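Local coordinates for protein Nup188 (Myceliophthora thermophila, PDB 4KF8) that is a scaffold nucleoporin of the nuclear pore complex, shares structural and functional properties with nuclear transport receptors, and probably helps build the pore framework, at residues Thr233-Val238 / Arg308-Val313; Gln9-Val14 / Phe41-Gly46; Thr96-Leu101 / Pro153-Leu158; Ser81-Ala86 / Ser129-Leu134; Leu222-Leu227 / Ala293-Val298. One frame throughout, in Å; residues are numbered along the deposited sequence.

Interaction 1 (Thr233-Val238 / Arg308-Val313); sequences TIAPEV and RDIPEV
The ring of Pro-236 packs on the carbonyl of Asp-309 and the side chain of Ile-310, with CG 3.4 Å from the Asp-309 O and 4.2 Å from CG1 of Ile-310. Further along, a second proline joins the same patch: CD of Pro-311 sits 3.8 Å from CA of Pro-236 and close to its CB, so the two pyrrolidine rings meet ring atom to ring atom at their margins. Ala-235 turns its methyl toward the other segment, where CD1 of Ile-310 comes to 3.7 Å from that CB. CG2 of Ile-310 reaches the same methyl, at 4.0 Å from Ala-235 CB, so two branches of the isoleucine share the one methyl. Here the first turn of helix 235-242, which follows the N-cap residue Ile-234, is laid against the irregular chain leading from helix 284-303 to helix 317-328, a connection in this all-helical domain. Pro-236 in that first turn costs no intrahelical bond, since a first-turn nitrogen has no carbonyl of the helix before it to pair with. At the exposed margin, the bent chain of Arg-308 brings NH1 to 4.2 Å from CG2 of Thr-233, a loose and oblique approach. Leu-299 of helix 284-303 backs Ala-235, while Leu-302 and Arg-303 of that helix touch Ile-310.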
# COMPACT_ATOMS: atom_id res chain seq x y z
N THR A 233 17.42 -14.03 -5.25
CA THR A 233 17.87 -13.42 -4.00
C THR A 233 16.66 -12.87 -3.26
O THR A 233 15.51 -13.10 -3.67
CB THR A 233 18.88 -12.30 -4.27
OG1 THR A 233 18.52 -11.61 -5.47
CG2 THR A 233 20.28 -12.87 -4.42
N ILE A 234 16.91 -12.15 -2.17
CA ILE A 234 15.86 -11.58 -1.29
C ILE A 234 14.80 -12.55 -0.77
O ILE A 234 14.13 -12.26 0.22
CB ILE A 234 15.13 -10.37 -1.92
CG1 ILE A 234 15.96 -9.73 -3.03
CG2 ILE A 234 14.82 -9.35 -0.85
CD1 ILE A 234 15.26 -9.75 -4.35
N ALA A 235 14.63 -13.69 -1.44
CA ALA A 235 13.72 -14.72 -0.97
C ALA A 235 14.03 -15.20 0.45
O ALA A 235 13.12 -15.44 1.23
CB ALA A 235 13.66 -15.89 -1.95
N PRO A 236 15.33 -15.36 0.78
CA PRO A 236 15.58 -15.67 2.19
C PRO A 236 15.24 -14.50 3.11
O PRO A 236 14.98 -14.70 4.29
CB PRO A 236 17.08 -15.96 2.23
CG PRO A 236 17.41 -16.41 0.85
CD PRO A 236 16.54 -15.56 -0.04
N GLU A 237 15.25 -13.28 2.57
CA GLU A 237 14.95 -12.11 3.37
C GLU A 237 13.44 -11.88 3.51
O GLU A 237 12.96 -11.53 4.59
CB GLU A 237 15.64 -10.86 2.81
CG GLU A 237 17.16 -10.97 2.83
CD GLU A 237 17.85 -9.64 2.61
OE1 GLU A 237 17.15 -8.61 2.52
OE2 GLU A 237 19.10 -9.63 2.52
N VAL A 238 12.70 -12.09 2.43
CA VAL A 238 11.25 -11.95 2.48
C VAL A 238 10.63 -13.07 3.30
O VAL A 238 9.61 -12.87 3.96
CB VAL A 238 10.61 -11.88 1.07
CG1 VAL A 238 11.20 -10.73 0.27
CG2 VAL A 238 10.78 -13.17 0.32
N ARG A 308 19.86 -22.39 -2.87
CA ARG A 308 20.11 -21.41 -1.82
C ARG A 308 19.09 -21.56 -0.70
O ARG A 308 17.93 -21.89 -0.95
CB ARG A 308 20.08 -19.99 -2.39
CG ARG A 308 20.81 -18.97 -1.52
CD ARG A 308 21.48 -17.91 -2.38
NE ARG A 308 22.68 -17.36 -1.75
CZ ARG A 308 22.78 -16.13 -1.26
NH1 ARG A 308 21.74 -15.31 -1.33
NH2 ARG A 308 23.92 -15.72 -0.71
N ASP A 309 19.52 -21.31 0.53
CA ASP A 309 18.66 -21.55 1.69
C ASP A 309 17.52 -20.54 1.79
O ASP A 309 17.69 -19.47 2.38
CB ASP A 309 19.46 -21.58 2.99
CG ASP A 309 18.65 -22.10 4.16
OD1 ASP A 309 17.77 -22.97 3.93
OD2 ASP A 309 18.89 -21.65 5.29
N ILE A 310 16.38 -20.90 1.23
CA ILE A 310 15.16 -20.12 1.37
C ILE A 310 14.30 -20.78 2.44
O ILE A 310 13.64 -21.78 2.18
CB ILE A 310 14.37 -20.06 0.05
CG1 ILE A 310 15.25 -19.50 -1.06
CG2 ILE A 310 13.13 -19.21 0.22
CD1 ILE A 310 14.56 -19.40 -2.40
N PRO A 311 14.31 -20.21 3.66
CA PRO A 311 13.63 -20.79 4.82
C PRO A 311 12.16 -21.09 4.55
O PRO A 311 11.51 -20.35 3.82
CB PRO A 311 13.75 -19.69 5.88
CG PRO A 311 14.95 -18.91 5.47
CD PRO A 311 14.94 -18.92 3.97
N GLU A 312 11.66 -22.18 5.12
CA GLU A 312 10.26 -22.51 4.99
C GLU A 312 9.42 -21.56 5.85
O GLU A 312 9.84 -21.16 6.94
CB GLU A 312 10.01 -23.97 5.39
CG GLU A 312 10.88 -24.97 4.63
CD GLU A 312 10.34 -26.38 4.69
OE1 GLU A 312 9.37 -26.68 3.96
OE2 GLU A 312 10.88 -27.20 5.47
N VAL A 313 8.25 -21.19 5.35
CA VAL A 313 7.36 -20.29 6.07
C VAL A 313 6.13 -21.05 6.54
O VAL A 313 5.41 -21.63 5.73
CB VAL A 313 6.93 -19.10 5.20
CG1 VAL A 313 6.27 -18.04 6.06
CG2 VAL A 313 8.13 -18.52 4.47

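Interaction 2 (Gln9-Val14 / Phe41-Gly46); sequences QLLSLV and FVVLRG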
# COMPACT_ATOMS: atom_id res chain seq x y z
N GLN A 9 -2.25 21.62 -21.12
CA GLN A 9 -2.07 23.05 -20.87
C GLN A 9 -2.59 23.41 -19.49
O GLN A 9 -2.12 24.36 -18.86
CB GLN A 9 -2.80 23.87 -21.94
CG GLN A 9 -2.16 23.83 -23.31
CD GLN A 9 -3.01 24.52 -24.36
OE1 GLN A 9 -4.23 24.60 -24.23
NE2 GLN A 9 -2.37 25.02 -25.41
N LEU A 10 -3.56 22.64 -19.01
CA LEU A 10 -4.09 22.83 -17.67
C LEU A 10 -3.05 22.35 -16.67
O LEU A 10 -2.87 22.95 -15.61
CB LEU A 10 -5.39 22.05 -17.50
CG LEU A 10 -6.07 22.13 -16.13
CD1 LEU A 10 -6.38 23.57 -15.75
CD2 LEU A 10 -7.34 21.29 -16.14
N LEU A 11 -2.36 21.27 -17.02
CA LEU A 11 -1.32 20.70 -16.17
C LEU A 11 -0.12 21.64 -16.08
O LEU A 11 0.47 21.80 -15.02
CB LEU A 11 -0.89 19.34 -16.72
CG LEU A 11 0.10 18.51 -15.90
CD1 LEU A 11 -0.43 18.25 -14.50
CD2 LEU A 11 0.38 17.21 -16.61
N SER A 12 0.23 22.26 -17.21
CA SER A 12 1.32 23.22 -17.25
C SER A 12 1.03 24.42 -16.36
O SER A 12 1.88 24.85 -15.59
CB SER A 12 1.55 23.72 -18.68
OG SER A 12 1.94 22.67 -19.54
N LEU A 13 -0.19 24.93 -16.46
CA LEU A 13 -0.59 26.13 -15.74
C LEU A 13 -0.66 25.89 -14.23
O LEU A 13 -0.26 26.74 -13.44
CB LEU A 13 -1.94 26.64 -16.26
CG LEU A 13 -2.51 27.91 -15.63
CD1 LEU A 13 -1.62 29.11 -15.94
CD2 LEU A 13 -3.91 28.14 -16.14
N VAL A 14 -1.16 24.72 -13.85
CA VAL A 14 -1.27 24.36 -12.44
C VAL A 14 0.11 24.13 -11.85
O VAL A 14 0.40 24.55 -10.73
CB VAL A 14 -2.15 23.11 -12.24
CG1 VAL A 14 -1.98 22.55 -10.83
CG2 VAL A 14 -3.61 23.45 -12.51
N PHE A 41 -3.89 17.00 -8.07
CA PHE A 41 -4.37 15.62 -8.01
C PHE A 41 -5.55 15.36 -8.94
O PHE A 41 -5.63 14.30 -9.57
CB PHE A 41 -4.74 15.24 -6.58
CG PHE A 41 -5.24 13.83 -6.44
CD1 PHE A 41 -4.36 12.78 -6.26
CD2 PHE A 41 -6.60 13.54 -6.50
CE1 PHE A 41 -4.83 11.48 -6.14
CE2 PHE A 41 -7.07 12.25 -6.38
CZ PHE A 41 -6.18 11.22 -6.20
N VAL A 42 -6.48 16.30 -9.00
CA VAL A 42 -7.64 16.18 -9.88
C VAL A 42 -7.21 16.16 -11.35
O VAL A 42 -7.63 15.28 -12.11
CB VAL A 42 -8.67 17.30 -9.63
CG1 VAL A 42 -9.68 17.36 -10.76
CG2 VAL A 42 -9.38 17.08 -8.30
N VAL A 43 -6.37 17.12 -11.73
CA VAL A 43 -5.85 17.20 -13.10
C VAL A 43 -5.09 15.93 -13.49
O VAL A 43 -5.31 15.38 -14.57
CB VAL A 43 -4.90 18.40 -13.27
CG1 VAL A 43 -4.33 18.43 -14.68
CG2 VAL A 43 -5.63 19.70 -12.96
N LEU A 44 -4.22 15.47 -12.60
CA LEU A 44 -3.42 14.26 -12.84
C LEU A 44 -4.29 13.02 -13.05
O LEU A 44 -4.02 12.22 -13.94
CB LEU A 44 -2.44 14.03 -11.69
CG LEU A 44 -1.18 14.89 -11.68
CD1 LEU A 44 -0.49 14.81 -10.34
CD2 LEU A 44 -0.25 14.46 -12.80
N ARG A 45 -5.32 12.87 -12.22
CA ARG A 45 -6.28 11.80 -12.41
C ARG A 45 -7.06 12.03 -13.70
O ARG A 45 -7.49 11.09 -14.35
CB ARG A 45 -7.24 11.72 -11.23
CG ARG A 45 -6.63 11.13 -9.97
CD ARG A 45 -6.26 9.67 -10.18
NE ARG A 45 -5.58 9.10 -9.03
CZ ARG A 45 -4.85 7.99 -9.07
NH1 ARG A 45 -4.72 7.34 -10.22
NH2 ARG A 45 -4.26 7.52 -7.98
N GLY A 46 -7.21 13.30 -14.06
CA GLY A 46 -7.92 13.66 -15.28
C GLY A 46 -7.11 13.39 -16.52
O GLY A 46 -7.63 13.44 -17.64
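With CG1 of Val-43 anti to its backbone N (chi1 178°) and CG2 beside that N, the two methyls of this valine part like a fork between Leu-10 and Leu-11. Leu-11 also has CG anti to its backbone N, and chi2 of 57° then sets CD1 3.9 Å from CG1 of Val-43. The other prong, CG2 of Val-43, lies 3.9 Å from CD2 of Leu-10 and 4.3 Å from CG2 of Val-14, one helical turn on. CD1 of Leu-11 further meets CD2 of Leu-44 at 4.2 Å, the two leucines crossing at about a right angle. An alanine in place of Val-43 would remove both methyls and would probably open a gap facing Leu-10, Leu-11 and Val-14. Behind the interface, Leu-11 rests on Leu-69 of helix 67-84, and Leu-44 on Ile-107 and Ala-110 of helix 98-113. The short helical axes come within 10.0 Å and run nearly antiparallel, at 155°. Such aliphatic packing between successive antiparallel helices is the repeating theme of helical-hairpin stacks, and is consistent with an alpha-solenoid arrangement near the N-terminal end of this domain.

Interaction 3 (Thr96-Leu101 / Pro153-Leu158); sequences TTPEDL and PIYGEL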
# COMPACT_ATOMS: atom_id res chain seq x y z
N THR A 96 1.72 21.54 9.81
CA THR A 96 1.63 20.42 8.89
C THR A 96 1.01 19.23 9.59
O THR A 96 1.15 19.05 10.80
CB THR A 96 3.01 20.01 8.34
OG1 THR A 96 3.85 19.60 9.43
CG2 THR A 96 3.65 21.19 7.62
N THR A 97 0.30 18.41 8.81
CA THR A 97 -0.41 17.27 9.36
C THR A 97 -0.05 16.01 8.57
O THR A 97 0.50 16.10 7.47
CB THR A 97 -1.94 17.50 9.32
OG1 THR A 97 -2.36 17.77 7.98
CG2 THR A 97 -2.32 18.67 10.22
N PRO A 98 -0.32 14.83 9.15
CA PRO A 98 -0.19 13.56 8.43
C PRO A 98 -0.89 13.56 7.07
O PRO A 98 -0.36 13.00 6.11
CB PRO A 98 -0.88 12.55 9.37
CG PRO A 98 -1.27 13.32 10.62
CD PRO A 98 -0.51 14.60 10.59
N GLU A 99 -2.06 14.19 7.01
CA GLU A 99 -2.87 14.20 5.79
C GLU A 99 -2.20 14.97 4.65
O GLU A 99 -2.57 14.81 3.49
CB GLU A 99 -4.26 14.77 6.06
CG GLU A 99 -5.10 13.96 7.04
CD GLU A 99 -4.68 14.15 8.48
OE1 GLU A 99 -3.79 15.00 8.74
OE2 GLU A 99 -5.23 13.46 9.37
N ASP A 100 -1.23 15.80 4.99
CA ASP A 100 -0.44 16.49 3.99
C ASP A 100 0.46 15.48 3.28
O ASP A 100 0.63 15.54 2.07
CB ASP A 100 0.39 17.61 4.62
CG ASP A 100 -0.46 18.78 5.08
OD1 ASP A 100 -1.38 19.18 4.34
OD2 ASP A 100 -0.21 19.31 6.18
N LEU A 101 1.02 14.56 4.06
CA LEU A 101 1.85 13.50 3.51
C LEU A 101 1.01 12.55 2.66
O LEU A 101 1.41 12.16 1.57
CB LEU A 101 2.56 12.73 4.63
CG LEU A 101 3.39 11.51 4.23
CD1 LEU A 101 4.36 11.85 3.11
CD2 LEU A 101 4.13 10.95 5.43
N PRO A 153 0.50 4.36 15.29
CA PRO A 153 1.64 4.81 14.48
C PRO A 153 1.17 5.26 13.10
O PRO A 153 1.35 4.54 12.13
CB PRO A 153 2.49 3.54 14.35
CG PRO A 153 2.05 2.66 15.46
CD PRO A 153 0.60 2.93 15.61
N ILE A 154 0.56 6.44 13.03
CA ILE A 154 0.02 6.96 11.78
C ILE A 154 1.09 7.15 10.71
O ILE A 154 0.82 6.97 9.53
CB ILE A 154 -0.73 8.30 12.00
CG1 ILE A 154 0.10 9.22 12.89
CG2 ILE A 154 -2.10 8.05 12.61
CD1 ILE A 154 0.37 10.58 12.30
N TYR A 155 2.29 7.52 11.14
CA TYR A 155 3.38 7.76 10.19
C TYR A 155 4.01 6.46 9.71
O TYR A 155 4.75 6.45 8.73
CB TYR A 155 4.44 8.68 10.80
CG TYR A 155 4.09 10.14 10.66
CD1 TYR A 155 4.02 10.74 9.41
CD2 TYR A 155 3.83 10.92 11.78
CE1 TYR A 155 3.71 12.08 9.28
CE2 TYR A 155 3.52 12.27 11.66
CZ TYR A 155 3.45 12.84 10.40
OH TYR A 155 3.14 14.17 10.26
N GLY A 156 3.73 5.37 10.41
CA GLY A 156 4.21 4.06 10.01
C GLY A 156 3.59 3.65 8.69
O GLY A 156 4.30 3.33 7.73
N GLU A 157 2.26 3.67 8.63
CA GLU A 157 1.54 3.27 7.43
C GLU A 157 1.77 4.24 6.28
O GLU A 157 1.82 3.84 5.12
CB GLU A 157 0.05 3.16 7.72
CG GLU A 157 -0.72 2.48 6.60
CD GLU A 157 -2.22 2.65 6.74
OE1 GLU A 157 -2.65 3.66 7.33
OE2 GLU A 157 -2.97 1.78 6.24
N LEU A 158 1.90 5.52 6.60
CA LEU A 158 2.07 6.55 5.57
C LEU A 158 3.41 6.42 4.88
O LEU A 158 3.52 6.61 3.67
CB LEU A 158 1.91 7.94 6.18
CG LEU A 158 0.49 8.30 6.63
CD1 LEU A 158 0.47 9.63 7.34
CD2 LEU A 158 -0.45 8.30 5.45
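Ile-154 and Leu-158 approach Pro-98 from one helix face, a turn apart. In Ile-154, CG1 stands between the backbone N and the carbonyl carbon (chi1 45°), and CD1 at its tip reaches 3.6 Å from CG of the proline ring. Leu-158 instead has CG anti to its carbonyl carbon with the chain extended beyond it (chi2 174°), and its CD1 lies 3.8 Å from CB of the same proline. Pro-98 is therefore touched on its ring carbons by two methyl tips. Tyr-155 has CG beside its backbone N, and its ring extends toward Pro-98, with OH 3.7 Å from CD of Pro-98, the two side chains crossing at about a right angle. Leu-101 completes the patch, its CD2 4.0 Å from CD1 of Tyr-155, in the plane of the ring at its edge. That same CD2 is 3.8 Å from CB of Leu-158, the two leucines sliding past each other in opposite directions. Leu-140 of helix 134-143 packs on both Leu-101 and Tyr-155. The carboxylate of Asp-100 is engaged elsewhere: Thr-97 N donates to Asp-100 OD2 at 2.8 Å, and Asp-100 OD1 forms a salt bridge with Arg-34. The contact between 96-101 and 153-158 thus rests mainly on dispersion and shape, with the charged carboxylate turned to other partners.

Interaction 4 (Ser81-Ala86 / Ser129-Leu134); sequences SFRNLA and SSHNVL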
# COMPACT_ATOMS: atom_id res chain seq x y z
N SER A 81 8.48 18.03 -1.43
CA SER A 81 7.52 18.22 -0.35
C SER A 81 7.72 17.23 0.79
O SER A 81 7.63 17.60 1.96
CB SER A 81 6.09 18.15 -0.88
OG SER A 81 5.80 19.26 -1.71
N PHE A 82 8.00 15.97 0.45
CA PHE A 82 8.23 14.94 1.46
C PHE A 82 9.45 15.27 2.31
O PHE A 82 9.48 14.99 3.51
CB PHE A 82 8.40 13.56 0.81
CG PHE A 82 8.72 12.47 1.79
CD1 PHE A 82 7.74 11.98 2.64
CD2 PHE A 82 10.00 11.95 1.88
CE1 PHE A 82 8.03 10.98 3.55
CE2 PHE A 82 10.29 10.95 2.79
CZ PHE A 82 9.30 10.47 3.63
N ARG A 83 10.46 15.86 1.68
CA ARG A 83 11.65 16.33 2.38
C ARG A 83 11.27 17.32 3.48
O ARG A 83 11.82 17.28 4.58
CB ARG A 83 12.61 17.01 1.40
CG ARG A 83 13.11 16.10 0.30
CD ARG A 83 14.28 15.26 0.76
NE ARG A 83 15.49 16.05 0.95
CZ ARG A 83 16.10 16.24 2.12
NH1 ARG A 83 15.62 15.67 3.22
NH2 ARG A 83 17.19 16.99 2.19
N ASN A 84 10.32 18.19 3.18
CA ASN A 84 9.85 19.18 4.14
C ASN A 84 8.99 18.55 5.23
O ASN A 84 8.98 19.03 6.37
CB ASN A 84 9.08 20.30 3.44
CG ASN A 84 9.91 21.01 2.39
OD1 ASN A 84 10.90 20.47 1.90
ND2 ASN A 84 9.50 22.21 2.02
N LEU A 85 8.30 17.48 4.89
CA LEU A 85 7.34 16.84 5.80
C LEU A 85 7.98 16.17 7.02
O LEU A 85 7.28 15.65 7.89
CB LEU A 85 6.45 15.85 5.05
CG LEU A 85 5.00 16.26 4.82
CD1 LEU A 85 4.23 16.28 6.14
CD2 LEU A 85 4.94 17.62 4.14
N ALA A 86 9.30 16.19 7.09
CA ALA A 86 10.00 15.73 8.28
C ALA A 86 10.05 16.86 9.31
O ALA A 86 10.81 16.80 10.28
CB ALA A 86 11.40 15.25 7.93
N SER A 129 15.98 9.13 -5.73
CA SER A 129 17.31 9.01 -5.12
C SER A 129 18.06 10.33 -4.94
O SER A 129 18.86 10.48 -4.00
CB SER A 129 18.17 8.01 -5.90
OG SER A 129 18.17 8.30 -7.29
N SER A 130 17.81 11.29 -5.82
CA SER A 130 18.44 12.61 -5.72
C SER A 130 18.15 13.26 -4.38
O SER A 130 19.07 13.60 -3.64
CB SER A 130 17.99 13.53 -6.86
OG SER A 130 18.31 12.97 -8.13
N HIS A 131 16.87 13.43 -4.06
CA HIS A 131 16.48 13.85 -2.72
C HIS A 131 16.72 12.71 -1.74
O HIS A 131 17.18 11.62 -2.11
CB HIS A 131 15.01 14.27 -2.69
CG HIS A 131 14.77 15.64 -3.27
ND1 HIS A 131 14.88 16.79 -2.51
CD2 HIS A 131 14.44 16.03 -4.52
CE1 HIS A 131 14.63 17.84 -3.28
NE2 HIS A 131 14.36 17.41 -4.50
N ASN A 132 16.40 12.96 -0.47
CA ASN A 132 16.61 11.98 0.58
C ASN A 132 15.61 10.82 0.55
O ASN A 132 15.99 9.65 0.61
CB ASN A 132 16.62 12.66 1.95
CG ASN A 132 18.03 12.92 2.46
OD1 ASN A 132 19.01 12.69 1.76
ND2 ASN A 132 18.13 13.39 3.70
N VAL A 133 14.34 11.18 0.44
CA VAL A 133 13.22 10.26 0.18
C VAL A 133 13.21 8.90 0.89
O VAL A 133 12.98 8.85 2.10
CB VAL A 133 12.94 10.11 -1.35
CG1 VAL A 133 12.41 11.43 -1.90
CG2 VAL A 133 14.18 9.66 -2.13
N LEU A 134 13.41 7.81 0.16
CA LEU A 134 13.32 6.46 0.72
C LEU A 134 14.19 6.25 1.96
O LEU A 134 13.82 5.51 2.87
CB LEU A 134 13.55 5.36 -0.32
CG LEU A 134 14.52 5.48 -1.51
CD1 LEU A 134 15.01 4.10 -1.91
CD2 LEU A 134 13.86 6.15 -2.70
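Arg-83 and Val-133 mark the nearest approach of the two backbones, their CA atoms 6.6 Å apart. The first segment takes in the last turn of helix 67-84 and the two residues after it; the second leaves helix 121-130 at His-131 and passes through Val-133, which has a positive phi (42°) and is the N-cap residue of helix 134-143. Arg-83 carries most of the contact. Its chain is bent at both chi2 and chi3, folding it against the connecting residues: CG lies 3.4 Å from ND1 of His-131, and CD 3.4 Å from the backbone N of Asn-132. ND1 of His-131 sits at the edge of the guanidinium, near its plane, though the two planes are 57° apart. CB of Asn-132 lies over one guanidinium face, off toward the rim, 3.4 Å from NH1 of Arg-83. The amide ND2 of Asn-132 is also near NH1, but both are donors and do not bond. Next to it along the helix, Phe-82 turns its ring edge, at CE2, to the carbonyl O of Val-133, at 3.5 Å. An alanine in place of Arg-83 would probably leave His-131 and Asn-132 without their cover and freer to turn. Around this corner, Phe-82 packs on Leu-101 of helix 98-113 and Leu-162 of helix 154-167, His-131 leans back on Asp-75 and Ala-79 of helix 67-84, and Leu-134 meets Leu-163 of helix 154-167.

Interaction 5 (Leu222-Leu227 / Ala293-Val298); sequences LLLNIL and ALLTRV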
# COMPACT_ATOMS: atom_id res chain seq x y z
N LEU A 222 4.41 -4.85 -0.47
CA LEU A 222 5.81 -4.51 -0.66
C LEU A 222 6.61 -5.75 -1.02
O LEU A 222 7.40 -5.74 -1.96
CB LEU A 222 6.39 -3.86 0.59
CG LEU A 222 6.52 -2.33 0.60
CD1 LEU A 222 6.82 -1.82 2.00
CD2 LEU A 222 7.61 -1.89 -0.36
N LEU A 223 6.39 -6.84 -0.28
CA LEU A 223 7.12 -8.08 -0.50
C LEU A 223 6.84 -8.69 -1.87
O LEU A 223 7.72 -9.29 -2.49
CB LEU A 223 6.79 -9.10 0.60
CG LEU A 223 7.17 -8.70 2.03
CD1 LEU A 223 6.85 -9.83 2.99
CD2 LEU A 223 8.64 -8.32 2.12
N LEU A 224 5.60 -8.54 -2.33
CA LEU A 224 5.20 -9.05 -3.64
C LEU A 224 5.92 -8.30 -4.75
O LEU A 224 6.16 -8.84 -5.83
CB LEU A 224 3.69 -8.89 -3.83
CG LEU A 224 2.75 -9.73 -2.96
CD1 LEU A 224 1.43 -9.00 -2.78
CD2 LEU A 224 2.53 -11.09 -3.58
N ASN A 225 6.25 -7.04 -4.49
CA ASN A 225 6.92 -6.20 -5.47
C ASN A 225 8.44 -6.31 -5.40
O ASN A 225 9.12 -6.28 -6.43
CB ASN A 225 6.50 -4.73 -5.30
CG ASN A 225 5.07 -4.49 -5.74
OD1 ASN A 225 4.56 -5.16 -6.63
ND2 ASN A 225 4.42 -3.52 -5.11
N ILE A 226 8.97 -6.46 -4.19
CA ILE A 226 10.41 -6.61 -3.98
C ILE A 226 10.92 -7.88 -4.67
O ILE A 226 12.09 -7.96 -5.06
CB ILE A 226 10.77 -6.55 -2.47
CG1 ILE A 226 10.56 -5.14 -1.93
CG2 ILE A 226 12.22 -6.97 -2.23
CD1 ILE A 226 11.03 -4.94 -0.51
N LEU A 227 10.03 -8.85 -4.86
CA LEU A 227 10.36 -10.01 -5.68
C LEU A 227 10.30 -9.68 -7.17
O LEU A 227 10.00 -10.54 -7.99
CB LEU A 227 9.43 -11.19 -5.36
CG LEU A 227 9.49 -11.76 -3.94
CD1 LEU A 227 8.99 -13.20 -3.92
CD2 LEU A 227 10.89 -11.66 -3.36
N ALA A 293 -0.69 -16.10 -0.02
CA ALA A 293 -0.81 -17.27 -0.88
C ALA A 293 0.16 -17.19 -2.05
O ALA A 293 0.75 -18.19 -2.46
CB ALA A 293 -2.24 -17.44 -1.38
N LEU A 294 0.33 -15.99 -2.59
CA LEU A 294 1.27 -15.75 -3.68
C LEU A 294 2.72 -15.83 -3.20
O LEU A 294 3.56 -16.43 -3.87
CB LEU A 294 1.02 -14.39 -4.33
CG LEU A 294 -0.14 -14.32 -5.32
CD1 LEU A 294 -0.31 -12.90 -5.84
CD2 LEU A 294 0.11 -15.29 -6.47
N LEU A 295 3.00 -15.22 -2.05
CA LEU A 295 4.34 -15.22 -1.50
C LEU A 295 4.84 -16.64 -1.22
O LEU A 295 5.89 -17.04 -1.70
CB LEU A 295 4.41 -14.37 -0.23
CG LEU A 295 4.24 -12.86 -0.44
CD1 LEU A 295 4.34 -12.10 0.87
CD2 LEU A 295 5.27 -12.35 -1.43
N THR A 296 4.05 -17.40 -0.46
CA THR A 296 4.43 -18.75 -0.07
C THR A 296 4.53 -19.71 -1.25
O THR A 296 5.31 -20.67 -1.21
CB THR A 296 3.46 -19.32 0.97
OG1 THR A 296 2.13 -19.24 0.47
CG2 THR A 296 3.56 -18.54 2.27
N ARG A 297 3.75 -19.47 -2.30
CA ARG A 297 3.83 -20.30 -3.50
C ARG A 297 5.07 -19.96 -4.31
O ARG A 297 5.82 -20.84 -4.72
CB ARG A 297 2.58 -20.17 -4.36
CG ARG A 297 2.61 -21.07 -5.59
CD ARG A 297 1.38 -20.91 -6.46
NE ARG A 297 1.27 -19.56 -7.01
CZ ARG A 297 1.84 -19.17 -8.14
NH1 ARG A 297 2.57 -20.02 -8.85
NH2 ARG A 297 1.68 -17.92 -8.57
N VAL A 298 5.28 -18.67 -4.55
CA VAL A 298 6.46 -18.22 -5.30
C VAL A 298 7.74 -18.62 -4.57
O VAL A 298 8.70 -19.07 -5.20
CB VAL A 298 6.43 -16.70 -5.55
CG1 VAL A 298 7.75 -16.22 -6.10
CG2 VAL A 298 5.30 -16.35 -6.50
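Two long helices of the C-terminal half, 206-226 and 284-303, pack here through a row of leucines, Leu-223 and Leu-224 against Leu-294 and Leu-295. Their short segments run in the same general direction, 36° apart, with axes 10.2 Å from each other at closest approach. Leu-295 is the central side chain: its CG is anti to the carbonyl carbon and its chain extends (chi2 -179°), so the two terminal methyls reach different neighbours. CD1 of Leu-295 comes to 3.9 Å from CB of Leu-223, while CD2 of Leu-295 meets CD2 of Leu-224 at 3.7 Å; both encounters cross at about a right angle. That methyl of Leu-224 serves a second partner as well, lying 3.7 Å from CB of Leu-294. A turn further on, Leu-227 and Val-298 reach toward each other tip to tip, with Leu-227 CD1 3.9 Å from Val-298 CG1. Helix 235-242 closes one flank: its Val-238 touches Leu-223 and Leu-227, and its Leu-242 touches both Leu-223 and Leu-295. Elsewhere, Val-377 of helix 362-378 covers Leu-294, and Leu-222 faces Leu-160 of helix 154-167. Every atom named at the interface is an aliphatic carbon, so the pairing depends on burying branched side chains and on their fit, not on directional bonds.

In the fold
Along the chain, interaction 2 closes before any other opens; interactions 4 and 3 alternate segments, as do 5 and 1 later on. Interactions 3 and 4, with centres about 14 Å apart, touch by packing, in part where Thr-97 meets Leu-85. Interactions 1 and 5 touch as well, their centres about 11 Å apart, in part through Ile-234 with Ile-226. Interactions 1 and 2 lie on opposite sides of the chain's centre, about 44 Å from centre to centre. Helices 154-167 and 206-226, which pack on each other, bridge the two groups. The contacts thus sample successive parts of one stack of helices, consistent with a solenoid-like scaffold domain.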